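Local coordinates for protein 6-phosphogluconolactonase (Leishmania braziliensis, PDB 3CSS) that probably hydrolyses 6-phosphogluconolactone to 6-phosphogluconate, the second step in the oxidative branch of the pentose phosphate pathway, at residues A[132-137]-A[183-188]; A[71-76]-A[105-110]. All coordinates share one frame; numbering follows the deposited sequence.

Contact 1. Residues A[132-137]-A[183-188]; sequences DYEVKL and EHVVSV. Unlike the reference sequence in segment 132-137: Val-135 (reference Ala).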
loop_
_atom_site.group_PDB
_atom_site.type_symbol
_atom_site.label_atom_id
_atom_site.label_comp_id
_atom_site.label_asym_id
_atom_site.label_seq_id
_atom_site.Cartn_x
_atom_site.Cartn_y
_atom_site.Cartn_z
ATOM N N ASP A 132 13.439 5.978 -10.461
ATOM C CA ASP A 132 13.654 7.240 -9.754
ATOM C C ASP A 132 13.063 7.196 -8.335
ATOM O O ASP A 132 13.659 7.723 -7.385
ATOM C CB ASP A 132 13.060 8.413 -10.546
ATOM C CG ASP A 132 13.951 8.867 -11.713
ATOM O OD1 ASP A 132 15.100 8.366 -11.874
ATOM O OD2 ASP A 132 13.495 9.757 -12.474
ATOM N N TYR A 133 11.899 6.571 -8.197
ATOM C CA TYR A 133 11.244 6.469 -6.896
ATOM C C TYR A 133 12.032 5.534 -5.973
ATOM O O TYR A 133 12.218 5.818 -4.803
ATOM C CB TYR A 133 9.787 6.004 -7.072
ATOM C CG TYR A 133 8.951 5.956 -5.820
ATOM C CD1 TYR A 133 9.070 6.917 -4.817
ATOM C CD2 TYR A 133 7.990 4.968 -5.660
ATOM C CE1 TYR A 133 8.286 6.860 -3.669
ATOM C CE2 TYR A 133 7.176 4.931 -4.538
ATOM C CZ TYR A 133 7.334 5.861 -3.539
ATOM O OH TYR A 133 6.527 5.767 -2.421
ATOM N N GLU A 134 12.512 4.421 -6.516
ATOM C CA GLU A 134 13.364 3.498 -5.765
ATOM C C GLU A 134 14.626 4.168 -5.204
ATOM O O GLU A 134 14.984 3.974 -4.050
ATOM C CB GLU A 134 13.745 2.310 -6.643
ATOM C CG GLU A 134 14.784 1.424 -6.018
ATOM C CD GLU A 134 14.914 0.083 -6.713
ATOM O OE1 GLU A 134 13.885 -0.500 -7.117
ATOM O OE2 GLU A 134 16.074 -0.368 -6.867
ATOM N N VAL A 135 15.299 4.944 -6.045
ATOM C CA VAL A 135 16.457 5.731 -5.622
ATOM C C VAL A 135 16.091 6.640 -4.447
ATOM O O VAL A 135 16.818 6.707 -3.439
ATOM C CB VAL A 135 17.012 6.573 -6.797
ATOM C CG1 VAL A 135 18.068 7.546 -6.294
ATOM C CG2 VAL A 135 17.587 5.663 -7.889
ATOM N N LYS A 136 14.951 7.318 -4.569
ATOM C CA LYS A 136 14.487 8.218 -3.521
ATOM C C LYS A 136 14.224 7.461 -2.220
ATOM O O LYS A 136 14.624 7.910 -1.151
ATOM C CB LYS A 136 13.234 8.979 -3.979
ATOM C CG LYS A 136 13.167 10.374 -3.506
ATOM C CD LYS A 136 11.870 11.048 -3.885
ATOM C CE LYS A 136 11.961 11.813 -5.191
ATOM N NZ LYS A 136 10.783 12.698 -5.346
ATOM N N LEU A 137 13.562 6.303 -2.314
ATOM C CA LEU A 137 13.246 5.498 -1.127
ATOM C C LEU A 137 14.531 5.011 -0.439
ATOM O O LEU A 137 14.669 5.099 0.776
ATOM C CB LEU A 137 12.345 4.310 -1.495
ATOM C CG LEU A 137 10.911 4.661 -1.945
ATOM C CD1 LEU A 137 10.179 3.386 -2.407
ATOM C CD2 LEU A 137 10.107 5.424 -0.832
ATOM N N GLU A 183 13.200 -8.608 -7.600
ATOM C CA GLU A 183 14.492 -7.947 -7.821
ATOM C C GLU A 183 14.518 -6.450 -7.504
ATOM O O GLU A 183 15.597 -5.871 -7.335
ATOM C CB GLU A 183 14.908 -8.127 -9.286
ATOM C CG GLU A 183 15.153 -9.570 -9.710
ATOM C CD GLU A 183 15.554 -9.697 -11.177
ATOM O OE1 GLU A 183 15.289 -8.758 -11.966
ATOM O OE2 GLU A 183 16.132 -10.742 -11.542
ATOM N N HIS A 184 13.363 -5.797 -7.483
ATOM C CA HIS A 184 13.312 -4.343 -7.307
ATOM C C HIS A 184 12.575 -3.937 -6.038
ATOM O O HIS A 184 11.747 -4.684 -5.517
ATOM C CB HIS A 184 12.658 -3.681 -8.524
ATOM C CG HIS A 184 13.318 -4.019 -9.827
ATOM N ND1 HIS A 184 12.857 -5.017 -10.656
ATOM C CD2 HIS A 184 14.397 -3.483 -10.448
ATOM C CE1 HIS A 184 13.616 -5.076 -11.738
ATOM N NE2 HIS A 184 14.571 -4.168 -11.628
ATOM N N VAL A 185 12.889 -2.742 -5.543
ATOM C CA VAL A 185 12.119 -2.107 -4.468
ATOM C C VAL A 185 10.779 -1.572 -5.002
ATOM O O VAL A 185 9.749 -1.715 -4.356
ATOM C CB VAL A 185 12.921 -0.937 -3.828
ATOM C CG1 VAL A 185 12.087 -0.137 -2.871
ATOM C CG2 VAL A 185 14.187 -1.463 -3.119
ATOM N N VAL A 186 10.821 -0.912 -6.158
ATOM C CA VAL A 186 9.620 -0.414 -6.824
ATOM C C VAL A 186 9.497 -1.111 -8.173
ATOM O O VAL A 186 10.447 -1.120 -8.973
ATOM C CB VAL A 186 9.670 1.134 -7.046
ATOM C CG1 VAL A 186 8.385 1.641 -7.654
ATOM C CG2 VAL A 186 9.976 1.854 -5.759
ATOM N N SER A 187 8.335 -1.708 -8.416
ATOM C CA SER A 187 8.075 -2.406 -9.662
ATOM C C SER A 187 6.929 -1.704 -10.401
ATOM O O SER A 187 6.500 -0.616 -10.014
ATOM C CB SER A 187 7.726 -3.858 -9.364
ATOM O OG SER A 187 7.709 -4.658 -10.539
ATOM N N VAL A 188 6.458 -2.331 -11.472
ATOM C CA VAL A 188 5.507 -1.725 -12.383
ATOM C C VAL A 188 4.405 -2.706 -12.780
ATOM O O VAL A 188 4.588 -3.926 -12.733
ATOM C CB VAL A 188 6.242 -1.219 -13.650
ATOM C CG1 VAL A 188 7.301 -0.196 -13.244
ATOM C CG2 VAL A 188 6.859 -2.368 -14.442
#
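Glu-134 and Val-186 mark the closest backbone approach of 132-137 and 183-188, with 5.5 Å between their CA atoms. The helix axis and that of strand 186-188 come within 8.5 Å, and their N-to-C directions differ by 164°, nearly antiparallel. This is helix-on-sheet packing of an alpha/beta fold: helix 123-140 lies against strand 186-189, an edge strand of the mixed sheet, flanked within the chain by 201-204 alone.

Polar evidence for the join comes from one oxygen. CG of Glu-134 stands anti to its backbone N (chi1 171°), and the chain is extended beyond it; at its end OE1 lies by the turn entering the strand. Two successive amides donate to this oxygen: Val-185 N lies 2.9 Å from Glu-134 OE1, and Glu-134 OE1 is 3.2 Å from Val-186 N. Both donors come from the same face of the carboxylate: Val-185 N well above its plane, Val-186 N closer to it and on the anti side. The second bond is longer but straighter, 168° at the hydrogen. The Glu-134 stem is also packed, CG lying 3.7 Å from Val-185 CB.

Apolar contacts fill the rest. Val-186 CG2 touches Leu-137 CD1 and Tyr-133 CD2; the valine crosses both side chains at about a right angle. Val-185 CG1 is a looser neighbour, 4.0 Å from Leu-137 CD1. The Tyr-133 hydroxyl is bound beyond this contact, to Leu-73 O, and His-184 ND1 pairs with Asp-181 OD2. Four residues on in the same helix, Leu-137 CD1 sits 3.9 Å above the plane of the Tyr-133 ring, over its centre, while also lying 3.7 Å from Val-186 CG2.

Contact 2. Residues A[71-76]-A[105-110]; sequences FILGDE and ISIDRR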
loop_
_atom_site.group_PDB
_atom_site.type_symbol
_atom_site.label_atom_id
_atom_site.label_comp_id
_atom_site.label_asym_id
_atom_site.label_seq_id
_atom_site.Cartn_x
_atom_site.Cartn_y
_atom_site.Cartn_z
ATOM N N PHE A 71 5.634 9.741 5.300
ATOM C CA PHE A 71 4.631 9.202 4.376
ATOM C C PHE A 71 5.255 8.876 3.017
ATOM O O PHE A 71 6.003 9.687 2.435
ATOM C CB PHE A 71 3.503 10.208 4.123
ATOM C CG PHE A 71 2.654 10.510 5.316
ATOM C CD1 PHE A 71 1.499 9.787 5.547
ATOM C CD2 PHE A 71 2.993 11.533 6.188
ATOM C CE1 PHE A 71 0.685 10.057 6.630
ATOM C CE2 PHE A 71 2.187 11.816 7.292
ATOM C CZ PHE A 71 1.026 11.073 7.510
ATOM N N ILE A 72 4.902 7.709 2.504
ATOM C CA ILE A 72 5.194 7.312 1.137
ATOM C C ILE A 72 3.928 6.735 0.523
ATOM O O ILE A 72 3.031 6.288 1.235
ATOM C CB ILE A 72 6.364 6.292 1.038
ATOM C CG1 ILE A 72 5.948 4.876 1.482
ATOM C CG2 ILE A 72 7.603 6.787 1.878
ATOM C CD1 ILE A 72 7.066 3.817 1.259
ATOM N N LEU A 73 3.855 6.770 -0.801
ATOM C CA LEU A 73 2.758 6.110 -1.504
ATOM C C LEU A 73 3.191 4.672 -1.799
ATOM O O LEU A 73 4.211 4.416 -2.447
ATOM C CB LEU A 73 2.417 6.835 -2.809
ATOM C CG LEU A 73 1.822 8.238 -2.707
ATOM C CD1 LEU A 73 1.809 8.864 -4.104
ATOM C CD2 LEU A 73 0.425 8.209 -2.111
ATOM N N GLY A 74 2.425 3.713 -1.295
ATOM C CA GLY A 74 2.701 2.303 -1.577
ATOM C C GLY A 74 2.482 1.858 -3.025
ATOM O O GLY A 74 3.092 0.899 -3.475
ATOM N N ASP A 75 1.618 2.566 -3.739
ATOM C CA ASP A 75 1.482 2.427 -5.168
ATOM C C ASP A 75 0.846 3.677 -5.716
ATOM O O ASP A 75 0.254 4.469 -4.973
ATOM C CB ASP A 75 0.681 1.186 -5.565
ATOM C CG ASP A 75 -0.820 1.321 -5.307
ATOM O OD1 ASP A 75 -1.240 1.397 -4.123
ATOM O OD2 ASP A 75 -1.592 1.281 -6.291
ATOM N N GLU A 76 0.979 3.862 -7.016
ATOM C CA GLU A 76 0.454 5.078 -7.632
ATOM C C GLU A 76 0.091 4.868 -9.085
ATOM O O GLU A 76 0.755 4.136 -9.820
ATOM C CB GLU A 76 1.436 6.244 -7.446
ATOM C CG GLU A 76 1.022 7.577 -8.077
ATOM C CD GLU A 76 -0.279 8.152 -7.509
ATOM O OE1 GLU A 76 -1.320 7.463 -7.577
ATOM O OE2 GLU A 76 -0.264 9.323 -7.043
ATOM N N ILE A 105 7.409 11.753 0.863
ATOM C CA ILE A 105 8.254 11.409 -0.269
ATOM C C ILE A 105 7.417 11.427 -1.546
ATOM O O ILE A 105 6.423 10.698 -1.667
ATOM C CB ILE A 105 8.947 10.036 -0.067
ATOM C CG1 ILE A 105 9.711 10.001 1.268
ATOM C CG2 ILE A 105 9.881 9.716 -1.227
ATOM C CD1 ILE A 105 10.743 11.080 1.453
ATOM N N SER A 106 7.795 12.280 -2.490
ATOM C CA SER A 106 7.030 12.427 -3.721
ATOM C C SER A 106 7.502 11.461 -4.802
ATOM O O SER A 106 8.667 11.058 -4.834
ATOM C CB SER A 106 7.125 13.865 -4.238
ATOM O OG SER A 106 8.443 14.197 -4.588
ATOM N N ILE A 107 6.575 11.100 -5.687
ATOM C CA ILE A 107 6.878 10.345 -6.900
ATOM C C ILE A 107 6.886 11.332 -8.064
ATOM O O ILE A 107 5.943 12.105 -8.232
ATOM C CB ILE A 107 5.825 9.244 -7.189
ATOM C CG1 ILE A 107 5.786 8.219 -6.046
ATOM C CG2 ILE A 107 6.140 8.536 -8.507
ATOM C CD1 ILE A 107 4.651 7.191 -6.153
ATOM N N ASP A 108 7.948 11.290 -8.861
ATOM C CA ASP A 108 8.062 12.087 -10.077
ATOM C C ASP A 108 7.492 11.293 -11.258
ATOM O O ASP A 108 8.115 10.343 -11.717
ATOM C CB ASP A 108 9.536 12.445 -10.304
ATOM C CG ASP A 108 9.748 13.370 -11.470
ATOM O OD1 ASP A 108 8.761 13.774 -12.124
ATOM O OD2 ASP A 108 10.928 13.696 -11.725
ATOM N N ARG A 109 6.312 11.676 -11.746
ATOM C CA ARG A 109 5.609 10.888 -12.781
ATOM C C ARG A 109 5.864 11.311 -14.199
ATOM O O ARG A 109 5.424 10.640 -15.124
ATOM C CB ARG A 109 4.083 10.959 -12.617
ATOM C CG ARG A 109 3.575 10.673 -11.258
ATOM C CD ARG A 109 3.285 11.944 -10.503
ATOM N NE ARG A 109 3.156 11.640 -9.084
ATOM C CZ ARG A 109 2.057 11.153 -8.524
ATOM N NH1 ARG A 109 0.980 10.919 -9.248
ATOM N NH2 ARG A 109 2.060 10.892 -7.231
ATOM N N ARG A 110 6.564 12.425 -14.372
ATOM C CA ARG A 110 6.753 13.092 -15.670
ATOM C C ARG A 110 7.203 12.166 -16.791
ATOM O O ARG A 110 6.753 12.262 -17.925
ATOM C CB ARG A 110 7.815 14.184 -15.535
ATOM C CG ARG A 110 7.293 15.577 -15.245
ATOM C CD ARG A 110 8.170 16.569 -15.972
ATOM N NE ARG A 110 8.455 16.071 -17.314
ATOM C CZ ARG A 110 7.728 16.365 -18.383
ATOM N NH1 ARG A 110 6.693 17.186 -18.272
ATOM N NH2 ARG A 110 8.044 15.853 -19.562
HETATM O O HOH W 1 5.424 8.512 -2.356
#
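Arg-109 meets Glu-76 end-on, NH1 and NH2 both closing on the single oxygen OE2 in a buried salt bridge. NH2 lies 2.8 Å from OE2 and meets that oxygen's anti lone pair, away from OE1; NH1, at 3.0 Å from OE2, comes from above the carboxylate plane. OE2 lies near the plane of the guanidinium, whereas the two flat groups are turned 75° apart. A bend at chi2 (62°) turns CD of Glu-76 out of the extended line.

Beside the bridge the contact turns apolar. Ile-107 CD1 packs against Glu-76 CB, 3.6 Å away, and Leu-73 CD1, 3.9 Å away, and the same Leu-73 methyl touches the edge of the guanidinium at NH2. At the other end Ile-105 lies alongside Ile-72 and points the same way, CG1 to CG2.

The fold explains the layout: strand 69-77 sits where the parallel part of the sheet passes into its antiparallel pair, and 105-110, returning after helix 87-96, runs beside it; the directions CA 71 to 76 and CA 105 to 109 differ by 17°. One direct backbone bond joins them, Ile-105 N to Phe-71 O at 3.0 Å and nearly straight. A water accepting from Leu-73 N (2.8 Å) and donating to Ile-105 O also bridges the two backbones.

A second shell fixes the ion pair. Arg-109 NE donates to Ile-107 O, 3.0 Å away, which holds the guanidinium against its own loop, and NH1 also bonds Leu-79 O. The carboxylate meets the start of helix 87-96, where OE1 accepts from Asn-87 N and OE2 from Phe-88 N.

In the fold
Contact 2 comes first along the chain. After strand 69-77 the chain leaves the sheet, passes through helix 87-96, and closes this loop when 105-110 returns to the strand. It then passes helix 110-113 and enters helix 123-140, which supplies 132-137; a small hairpin, strand 158-162 and a long loop intervene before 183-188 closes contact 1. The two loops are therefore in series, neither nested nor crossed. Their centres lie 10 Å apart and both reach the same sheet, one at its edge strand, the other at strand 69-77, with 201-204 between. Helix 123-140 serves both: it faces 183-188, and Lys-136 NZ probably hydrogen-bonds Ser-106 O, 2.7 Å away.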